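Local atomic coordinates of WYL1 (PDB entry 6OAW), a protein that acts as an accessory protein of the type VI-D CRISPR-Cas system, modulating it and probably doing so in part through its WYL domain. Residues 300-305 with 353-358; 229-232 with 237-240; 113-118 with 154-159. All coordinates share one frame; numbering follows the deposited sequence.

Contact 1: 300-305 with 353-358; sequences PRFGSD and VKYYFN
Arg301 and Phe302 reach together across to the ring of Tyr355, joining the turn-containing loop after helix 287-298 to helix 350-357. The loop bends through a type I beta turn from Phe302 to Asp305, with Asp305 N bonded to Phe302 O. Arg301 keeps CG anti to its own N (chi1 -165°) and stays extended as far as NE; its long chain carries the charged group past the loop to the tyrosine while the end stays near solvent. It meets the tyrosine side chain at about a right angle and sets NH2 3.6 Å from Tyr355 CE2; the guanidinium and ring planes are 37° apart, so this is no flat stack. Phe302, the buried partner, brings CZ to within 4.0 Å of Tyr355 CD2, at the edge of that ring and near its plane. Such an apolar edge contact suits a phenylalanine. The contact is small, burying 98 Å² in all, and Gln328 touches both loop side chains. Arg301 and Phe302 also lie against each other: Phe302 CZ is 3.4 Å above the guanidinium plane, offset toward its rim, and Arg301 CD sits 3.6 Å above the phenylalanine ring.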
# COMPACT_ATOMS: atom_id res chain seq x y z
N PRO B 300 -6.27 17.00 8.91
CA PRO B 300 -6.45 16.62 10.30
C PRO B 300 -5.17 16.47 11.11
O PRO B 300 -5.31 16.27 12.30
CB PRO B 300 -7.12 15.24 10.23
CG PRO B 300 -6.59 14.68 8.91
CD PRO B 300 -6.48 15.88 7.99
N ARG B 301 -4.00 16.54 10.47
CA ARG B 301 -2.72 16.52 11.24
C ARG B 301 -2.29 17.94 11.58
O ARG B 301 -1.93 18.15 12.72
CB ARG B 301 -1.56 15.86 10.50
CG ARG B 301 -0.42 15.55 11.46
CD ARG B 301 0.80 14.89 10.83
NE ARG B 301 1.93 14.87 11.77
CZ ARG B 301 3.16 14.46 11.49
NH1 ARG B 301 3.47 14.04 10.27
NH2 ARG B 301 4.09 14.48 12.43
N PHE B 302 -2.24 18.83 10.61
CA PHE B 302 -1.61 20.17 10.76
C PHE B 302 -2.66 21.28 10.89
O PHE B 302 -2.33 22.33 11.36
CB PHE B 302 -0.65 20.47 9.60
CG PHE B 302 0.51 19.52 9.54
CD1 PHE B 302 1.37 19.38 10.62
CD2 PHE B 302 0.71 18.73 8.43
CE1 PHE B 302 2.42 18.48 10.58
CE2 PHE B 302 1.77 17.84 8.38
CZ PHE B 302 2.62 17.71 9.46
N GLY B 303 -3.92 21.04 10.53
CA GLY B 303 -4.99 22.04 10.73
C GLY B 303 -5.08 22.54 12.16
O GLY B 303 -5.41 23.73 12.33
N SER B 304 -4.76 21.68 13.15
CA SER B 304 -4.84 21.91 14.62
C SER B 304 -3.84 22.98 15.10
O SER B 304 -4.13 23.62 16.14
CB SER B 304 -4.62 20.61 15.36
OG SER B 304 -5.38 20.61 16.57
N ASP B 305 -2.71 23.16 14.40
CA ASP B 305 -1.66 24.18 14.71
C ASP B 305 -2.05 25.54 14.09
O ASP B 305 -3.10 25.58 13.39
CB ASP B 305 -0.29 23.63 14.29
N VAL B 353 6.02 23.33 7.52
CA VAL B 353 7.05 23.93 6.62
C VAL B 353 8.40 23.23 6.87
O VAL B 353 9.05 22.82 5.90
CB VAL B 353 7.15 25.46 6.81
CG1 VAL B 353 8.08 26.11 5.80
CG2 VAL B 353 5.78 26.10 6.71
N LYS B 354 8.79 23.14 8.13
CA LYS B 354 10.06 22.50 8.59
C LYS B 354 10.11 21.04 8.11
O LYS B 354 11.13 20.61 7.51
CB LYS B 354 10.04 22.54 10.12
CG LYS B 354 11.29 22.93 10.84
CD LYS B 354 11.51 22.08 12.07
CE LYS B 354 10.47 22.25 13.15
NZ LYS B 354 10.41 21.04 14.00
N TYR B 355 9.05 20.26 8.34
CA TYR B 355 8.99 18.84 7.92
C TYR B 355 9.03 18.75 6.39
O TYR B 355 9.48 17.73 5.87
CB TYR B 355 7.77 18.07 8.44
CG TYR B 355 7.70 17.84 9.93
CD1 TYR B 355 8.82 17.95 10.74
CD2 TYR B 355 6.51 17.47 10.53
CE1 TYR B 355 8.76 17.70 12.10
CE2 TYR B 355 6.42 17.23 11.89
CZ TYR B 355 7.55 17.34 12.67
OH TYR B 355 7.48 17.08 14.01
N TYR B 356 8.67 19.80 5.66
CA TYR B 356 8.72 19.75 4.18
C TYR B 356 10.10 20.12 3.65
O TYR B 356 10.61 19.44 2.74
CB TYR B 356 7.70 20.68 3.56
CG TYR B 356 7.58 20.50 2.08
CD1 TYR B 356 6.99 19.37 1.54
CD2 TYR B 356 8.13 21.42 1.20
CE1 TYR B 356 6.89 19.21 0.17
CE2 TYR B 356 8.06 21.25 -0.17
CZ TYR B 356 7.42 20.15 -0.69
OH TYR B 356 7.32 19.98 -2.05
N PHE B 357 10.68 21.21 4.17
CA PHE B 357 11.91 21.79 3.59
C PHE B 357 13.17 21.24 4.29
O PHE B 357 14.26 21.56 3.81
CB PHE B 357 11.82 23.30 3.59
CG PHE B 357 10.84 23.84 2.59
CD1 PHE B 357 11.08 23.69 1.24
CD2 PHE B 357 9.71 24.53 3.00
CE1 PHE B 357 10.18 24.22 0.32
CE2 PHE B 357 8.80 25.03 2.08
CZ PHE B 357 9.05 24.89 0.75
N ASN B 358 13.04 20.41 5.32
CA ASN B 358 14.23 19.82 5.99
C ASN B 358 15.07 18.99 4.99
O ASN B 358 16.27 18.88 5.25
CB ASN B 358 13.88 19.02 7.24
CG ASN B 358 12.96 17.84 7.01
OD1 ASN B 358 12.69 17.49 5.86
ND2 ASN B 358 12.52 17.23 8.10

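Contact 2: 229-232 with 237-240; sequences VSDE and NYLV
Val229 and Tyr238 face each other as an antiparallel hydrogen-bonded pair where strands 219-230 and 237-243 approach their turn. Val229 N bonds to Tyr238 O at 2.8 Å, and Tyr238 N returns to Val229 O at 2.7 Å with an N-H...O angle of 169°, a nearly straight bond. Both side chains project to one face of the sheet. There Val229 CG2, set between the backbone N and the carbonyl carbon, is turned to pack 4.1 Å from Val240 CG2 and close to Tyr238 CB, and Pro300 and helix 287-298 add to this apolar layer, a setting suited to beta-branched valines. The Tyr238 ring extends past the strand end toward Asp231, whose OD2 lies in the plane of the ring at its edge, while the carboxylate is turned 72° to it. A water donates to Asp231 OD2 at 2.5 Å and bonds to Tyr238 OH at 2.7 Å. Asp231 also accepts from the backbone N of Tyr236 and Met235, so its carboxylate holds the connecting turn. On the face of Ser230 and Asn237, a non-hydrogen-bonded pair, Ser230 OG donates to Asn237 OD1 at 3.1 Å from above the amide's carbonyl plane, 45° out of it. The amide is fixed further by helix 177-184: ND2 bonds to Glu181 and Cys178, and OD1 to Arg182. Were Ser230 replaced by an alanine, Asn237 OD1 would probably lose its cross-strand donor and depend more on Arg182. The whole is a beta hairpin with one face toward helix 287-298 and the other toward helix 177-184, within the antiparallel sheet that is consistent with the Sm-like core of a WYL domain.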
# COMPACT_ATOMS: atom_id res chain seq x y z
N VAL B 229 -11.64 10.72 10.46
CA VAL B 229 -11.06 10.79 9.09
C VAL B 229 -9.67 10.18 9.14
O VAL B 229 -9.08 10.13 10.22
CB VAL B 229 -10.98 12.23 8.55
CG1 VAL B 229 -12.35 12.89 8.48
CG2 VAL B 229 -9.99 13.06 9.36
N SER B 230 -9.20 9.76 7.98
CA SER B 230 -7.79 9.42 7.70
C SER B 230 -7.12 10.64 7.12
O SER B 230 -7.81 11.35 6.38
CB SER B 230 -7.69 8.33 6.67
OG SER B 230 -7.99 7.09 7.25
N ASP B 231 -5.81 10.78 7.30
CA ASP B 231 -5.00 11.65 6.40
C ASP B 231 -5.04 11.09 4.98
O ASP B 231 -5.31 9.90 4.81
CB ASP B 231 -3.55 11.80 6.87
CG ASP B 231 -2.82 10.48 7.05
OD1 ASP B 231 -2.40 9.87 6.00
OD2 ASP B 231 -2.69 10.06 8.22
N GLU B 232 -4.64 11.89 4.02
CA GLU B 232 -4.71 11.54 2.58
C GLU B 232 -3.70 10.43 2.26
O GLU B 232 -3.82 9.90 1.18
CB GLU B 232 -4.37 12.75 1.70
CG GLU B 232 -5.33 13.90 1.81
CD GLU B 232 -5.03 15.00 0.81
OE1 GLU B 232 -3.83 15.41 0.70
OE2 GLU B 232 -5.97 15.38 0.07
N ASN B 237 -5.70 7.60 11.67
CA ASN B 237 -7.10 8.03 11.86
C ASN B 237 -7.16 9.10 12.95
O ASN B 237 -6.50 8.96 13.99
CB ASN B 237 -8.02 6.85 12.19
CG ASN B 237 -7.97 5.80 11.12
OD1 ASN B 237 -8.61 5.94 10.07
ND2 ASN B 237 -7.17 4.77 11.35
N TYR B 238 -7.98 10.13 12.72
CA TYR B 238 -8.21 11.27 13.64
C TYR B 238 -9.70 11.39 13.94
O TYR B 238 -10.53 11.26 13.02
CB TYR B 238 -7.68 12.56 13.00
CG TYR B 238 -6.20 12.59 12.74
CD1 TYR B 238 -5.69 12.00 11.59
CD2 TYR B 238 -5.29 13.14 13.63
CE1 TYR B 238 -4.34 11.99 11.31
CE2 TYR B 238 -3.93 13.17 13.36
CZ TYR B 238 -3.44 12.57 12.20
OH TYR B 238 -2.12 12.54 11.85
N LEU B 239 -10.06 11.65 15.19
CA LEU B 239 -11.41 12.16 15.54
C LEU B 239 -11.38 13.68 15.43
O LEU B 239 -10.73 14.33 16.27
CB LEU B 239 -11.80 11.74 16.95
CG LEU B 239 -13.12 12.34 17.43
CD1 LEU B 239 -14.25 11.98 16.48
CD2 LEU B 239 -13.45 11.86 18.83
N VAL B 240 -12.03 14.23 14.41
CA VAL B 240 -12.30 15.69 14.35
C VAL B 240 -13.51 15.96 15.24
O VAL B 240 -14.50 15.23 15.13
CB VAL B 240 -12.50 16.20 12.91
CG1 VAL B 240 -12.80 17.69 12.90
CG2 VAL B 240 -11.29 15.91 12.04
O HOH W 1 -1.36 11.87 9.31

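Contact 3: 113-118 with 154-159; sequences YLISKL and NKVYSL
The carbonyl oxygens of Ile115 and Val156, residues whose side chains meet across this contact, both lie within bonding distance of one hydroxyl, OG of Ser119, whose single hydrogen must be shared between them or serve one at a time. A serine suits this place because its short side chain can tie its own helix, 104-122, to the C-terminal end of helix 151-156, where the carbonyls run out of helical partners. That end is closed by a Schellman motif: Leu159 N bonds to Asn154 O at 2.7 Å, and Ser158 takes the positive phi (43°) that turns the chain away. Ser158 N lies 3.3 Å from Lys155 O, a weak bond. Between the helices the packing is apolar. Ile115 CD1 comes 3.8 Å from Val156 CG2, the two side chains crossing obliquely, while Leu118 CB lies 3.9 Å from Val156 CG1 and almost as near CG2. Thus both branches of one valine are used, a short forked residue fitting where the helix backbones come close, with Ile115 and Val156 CA atoms 5.6 Å apart. Lys155 adds its CB beside Ile115 CG2, and its amine leads away from helix 104-122, as befits a residue at the exposed border. Val91 touches Leu118 and Val156, and just before Ile115, Tyr113 and Leu114 pack against Leu114 and Tyr113, respectively, of the second subunit. With CG1 anti to its backbone N (chi1 165°), Val156 also places that methyl 3.7 Å above the ring plane of its neighbour Tyr157, over the ring centre.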
# COMPACT_ATOMS: atom_id res chain seq x y z
N TYR B 113 -21.69 -18.42 -7.20
CA TYR B 113 -20.56 -17.82 -7.94
C TYR B 113 -19.55 -17.23 -6.94
O TYR B 113 -18.35 -17.41 -7.17
CB TYR B 113 -21.03 -16.74 -8.93
CG TYR B 113 -19.96 -15.77 -9.36
CD1 TYR B 113 -19.07 -16.08 -10.38
CD2 TYR B 113 -19.79 -14.54 -8.74
CE1 TYR B 113 -18.08 -15.20 -10.79
CE2 TYR B 113 -18.80 -13.66 -9.12
CZ TYR B 113 -17.94 -13.98 -10.17
OH TYR B 113 -16.91 -13.14 -10.53
N LEU B 114 -20.02 -16.52 -5.91
CA LEU B 114 -19.13 -15.89 -4.89
C LEU B 114 -18.44 -16.97 -4.03
O LEU B 114 -17.23 -16.86 -3.75
CB LEU B 114 -19.94 -14.95 -3.99
CG LEU B 114 -20.23 -13.56 -4.54
CD1 LEU B 114 -21.21 -12.82 -3.64
CD2 LEU B 114 -18.96 -12.74 -4.67
N ILE B 115 -19.19 -17.92 -3.49
CA ILE B 115 -18.63 -19.01 -2.63
C ILE B 115 -17.51 -19.69 -3.43
O ILE B 115 -16.40 -19.75 -2.91
CB ILE B 115 -19.71 -20.00 -2.18
CG1 ILE B 115 -20.77 -19.33 -1.30
CG2 ILE B 115 -19.10 -21.20 -1.50
CD1 ILE B 115 -20.20 -18.34 -0.34
N SER B 116 -17.77 -20.10 -4.67
CA SER B 116 -16.79 -20.84 -5.50
C SER B 116 -15.53 -20.00 -5.75
O SER B 116 -14.46 -20.60 -5.80
CB SER B 116 -17.37 -21.31 -6.80
OG SER B 116 -16.33 -21.64 -7.71
N LYS B 117 -15.65 -18.69 -5.98
CA LYS B 117 -14.49 -17.84 -6.35
C LYS B 117 -13.69 -17.53 -5.07
O LYS B 117 -12.44 -17.45 -5.15
CB LYS B 117 -14.98 -16.61 -7.13
CG LYS B 117 -14.09 -15.37 -7.14
CD LYS B 117 -14.48 -14.35 -8.24
N LEU B 118 -14.36 -17.36 -3.93
CA LEU B 118 -13.66 -17.15 -2.64
C LEU B 118 -12.97 -18.46 -2.21
O LEU B 118 -11.82 -18.39 -1.77
CB LEU B 118 -14.64 -16.61 -1.59
CG LEU B 118 -15.14 -15.18 -1.83
CD1 LEU B 118 -16.22 -14.81 -0.83
CD2 LEU B 118 -14.00 -14.17 -1.81
N ASN B 154 -17.80 -21.18 6.83
CA ASN B 154 -17.71 -22.67 6.94
C ASN B 154 -17.69 -23.31 5.54
O ASN B 154 -16.93 -24.28 5.33
CB ASN B 154 -18.82 -23.22 7.84
CG ASN B 154 -18.46 -23.14 9.30
OD1 ASN B 154 -17.54 -23.81 9.74
ND2 ASN B 154 -19.16 -22.31 10.06
N LYS B 155 -18.47 -22.76 4.60
CA LYS B 155 -18.57 -23.27 3.21
C LYS B 155 -17.33 -22.86 2.42
O LYS B 155 -16.74 -23.72 1.76
CB LYS B 155 -19.84 -22.75 2.54
CG LYS B 155 -21.14 -23.46 2.93
CD LYS B 155 -22.33 -22.87 2.17
CE LYS B 155 -23.68 -23.33 2.68
NZ LYS B 155 -24.36 -24.19 1.70
N VAL B 156 -16.94 -21.59 2.49
CA VAL B 156 -15.76 -21.06 1.73
C VAL B 156 -14.49 -21.79 2.15
O VAL B 156 -13.67 -22.10 1.25
CB VAL B 156 -15.62 -19.54 1.88
CG1 VAL B 156 -14.25 -19.05 1.42
CG2 VAL B 156 -16.73 -18.82 1.08
N TYR B 157 -14.31 -22.04 3.45
CA TYR B 157 -13.04 -22.58 4.01
C TYR B 157 -13.20 -24.09 4.29
O TYR B 157 -12.31 -24.65 4.95
CB TYR B 157 -12.61 -21.74 5.21
CG TYR B 157 -12.39 -20.28 4.89
CD1 TYR B 157 -11.38 -19.88 4.03
CD2 TYR B 157 -13.20 -19.30 5.43
CE1 TYR B 157 -11.17 -18.55 3.71
CE2 TYR B 157 -13.03 -17.96 5.10
CZ TYR B 157 -11.99 -17.59 4.26
OH TYR B 157 -11.81 -16.28 3.94
N SER B 158 -14.26 -24.72 3.76
CA SER B 158 -14.59 -26.16 3.93
C SER B 158 -14.36 -26.59 5.38
O SER B 158 -13.56 -27.51 5.59
CB SER B 158 -13.77 -27.00 2.97
OG SER B 158 -13.93 -26.52 1.64
N LEU B 159 -14.97 -25.91 6.36
CA LEU B 159 -14.97 -26.27 7.80
C LEU B 159 -13.54 -26.32 8.38
O LEU B 159 -13.38 -26.89 9.47
CB LEU B 159 -15.65 -27.64 7.96
CG LEU B 159 -17.07 -27.72 7.38
CD1 LEU B 159 -17.51 -29.16 7.14
CD2 LEU B 159 -18.07 -27.02 8.28

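Overall arrangement
Contacts 1 and 2 form a continuous region, their centres about 15 Å apart. The loop of 300-305 lies on the hairpin: Pro300 O is 3.4 Å from Tyr238 CD2, Pro300 CB is 3.7 Å from Val229 CG2, and Arg301 CG is 3.5 Å from Tyr238 OH. Residues 300-305 thus bridge the antiparallel sheet and helix 350-357 in the C-terminal part of the chain. Contact 3 is remote, its nearest atoms about 23 Å from contact 2 and about 32 Å from contact 1, and it lies across the chain's centre from contact 1. It packs two N-terminal helices, with the second subunit close by. The three contacts follow one another in series along the chain, in the order 3, 2, 1.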